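Transcription regulator AmtR (Mycobacterium smegmatis, PDB 5E57) probably binds DNA through an N-terminal helix-turn-helix and acts as a TetR-family transcriptional regulator linked to nitrogen and urea metabolism. Local coordinates at residues A[66-71]-A[125-130]. Sequence-based numbering, arbitrary orientation.
Sequences EPLELA and AELRSA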
# COMPACT_ATOMS: atom_id res chain seq x y z
N GLU A 66 -8.19 -3.66 17.47
CA GLU A 66 -8.38 -2.40 18.17
C GLU A 66 -8.79 -1.25 17.28
O GLU A 66 -9.63 -0.49 17.66
CB GLU A 66 -7.13 -2.07 18.98
CG GLU A 66 -6.96 -3.05 20.12
CD GLU A 66 -5.70 -2.79 20.93
OE1 GLU A 66 -4.75 -2.12 20.46
OE2 GLU A 66 -5.65 -3.27 22.04
N PRO A 67 -8.23 -1.13 16.07
CA PRO A 67 -8.78 -0.10 15.19
C PRO A 67 -10.27 -0.33 14.87
O PRO A 67 -11.04 0.63 14.73
CB PRO A 67 -7.93 -0.23 13.92
CG PRO A 67 -6.63 -0.73 14.39
CD PRO A 67 -6.93 -1.61 15.57
N LEU A 68 -10.67 -1.58 14.80
CA LEU A 68 -12.05 -1.88 14.51
C LEU A 68 -12.95 -1.59 15.70
O LEU A 68 -14.08 -1.15 15.50
CB LEU A 68 -12.18 -3.30 14.00
CG LEU A 68 -13.46 -3.73 13.33
CD1 LEU A 68 -13.95 -2.76 12.27
CD2 LEU A 68 -13.21 -5.10 12.71
N GLU A 69 -12.47 -1.79 16.93
CA GLU A 69 -13.23 -1.39 18.10
C GLU A 69 -13.49 0.09 18.05
O GLU A 69 -14.66 0.53 18.19
CB GLU A 69 -12.50 -1.75 19.38
CG GLU A 69 -12.38 -3.26 19.55
CD GLU A 69 -11.31 -3.61 20.60
OE1 GLU A 69 -10.54 -2.72 21.02
OE2 GLU A 69 -11.21 -4.75 21.00
N LEU A 70 -12.44 0.87 17.76
CA LEU A 70 -12.55 2.33 17.61
C LEU A 70 -13.51 2.78 16.50
O LEU A 70 -14.42 3.60 16.72
CB LEU A 70 -11.18 2.96 17.39
CG LEU A 70 -11.20 4.46 17.22
CD1 LEU A 70 -11.88 5.17 18.41
CD2 LEU A 70 -9.80 5.05 17.04
N ALA A 71 -13.35 2.19 15.35
CA ALA A 71 -14.17 2.53 14.21
C ALA A 71 -15.62 2.25 14.50
O ALA A 71 -16.48 3.05 14.11
CB ALA A 71 -13.79 1.71 13.01
N ALA A 125 -12.18 -6.26 5.98
CA ALA A 125 -13.19 -5.63 5.11
C ALA A 125 -14.23 -4.75 5.89
O ALA A 125 -14.64 -3.73 5.41
CB ALA A 125 -13.87 -6.66 4.18
N GLU A 126 -14.59 -5.13 7.10
CA GLU A 126 -15.44 -4.30 8.00
C GLU A 126 -14.73 -3.01 8.44
O GLU A 126 -15.34 -1.93 8.60
CB GLU A 126 -15.75 -5.05 9.31
CG GLU A 126 -17.06 -5.78 9.36
CD GLU A 126 -17.19 -6.66 10.62
OE1 GLU A 126 -16.89 -6.21 11.76
OE2 GLU A 126 -17.58 -7.83 10.47
N LEU A 127 -13.42 -3.11 8.63
CA LEU A 127 -12.67 -1.89 8.95
C LEU A 127 -12.74 -0.95 7.77
O LEU A 127 -13.02 0.30 7.90
CB LEU A 127 -11.23 -2.21 9.28
CG LEU A 127 -10.40 -1.02 9.72
CD1 LEU A 127 -11.02 -0.26 10.88
CD2 LEU A 127 -8.99 -1.48 10.05
N ARG A 128 -12.48 -1.56 6.61
CA ARG A 128 -12.54 -0.82 5.36
C ARG A 128 -13.90 -0.18 5.14
O ARG A 128 -14.00 0.99 4.70
CB ARG A 128 -12.14 -1.71 4.18
CG ARG A 128 -12.22 -1.06 2.82
CD ARG A 128 -11.96 -2.02 1.69
NE ARG A 128 -11.98 -1.38 0.38
CZ ARG A 128 -12.15 -2.04 -0.78
NH1 ARG A 128 -12.22 -3.34 -0.82
NH2 ARG A 128 -12.11 -1.41 -1.92
N SER A 129 -14.94 -0.93 5.47
CA SER A 129 -16.29 -0.45 5.27
C SER A 129 -16.58 0.67 6.27
O SER A 129 -17.31 1.65 5.93
CB SER A 129 -17.28 -1.63 5.40
OG SER A 129 -18.60 -1.15 5.46
N ALA A 130 -16.02 0.59 7.49
CA ALA A 130 -16.23 1.63 8.42
C ALA A 130 -15.60 2.91 7.94
O ALA A 130 -16.16 3.98 8.06
CB ALA A 130 -15.70 1.27 9.78
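Glu126 and Leu68 meet where the helices 118-142 and 65-75 come together, their side chains crossing at about a right angle. The Glu126 chain is extended beyond CG, and its OE1 lies 4.0 Å from Leu68 CD2. Its CB methylene lies near Leu68 CD1 while the charged end stays at the partly exposed margin, a place that suits a long acidic residue; His72, a turn beyond Leu68 on helix 65-75, also touches Glu126.

Leu127 follows at the buried centre. Leu68 CD1 lies against its backbone, 3.7 Å from Leu127 CA, and 4.1 Å from Leu127 CB. In Leu127, CG is anti to the backbone N (chi1 -175°), beside the carbonyl carbon. Its two methyls meet the other helix: CD1 packs 4.0 Å from Ala71 CB, and CD2 stands 4.2 Å from Pro67 CB. Proline has no N-H to donate, which costs nothing in the first turn of helix 65-75, where amides have no helical acceptor; Pro67 also touches Asp92 and Gln95 of helix 82-98. An acetate ion lies beside Leu127.

At Ala130 the surfaces meet through methyls, Ala130 CB sitting 3.8 Å from Ala71 CB; two such small side chains meet between the helices with no longer chain to accommodate. No hydrogen bond joins the two segments, whose axes approach to 9.7 Å at 37°, running roughly the same way. Such apolar helix-on-helix packing is characteristic of the all-helical C-terminal ligand-binding domain of TetR-family regulators.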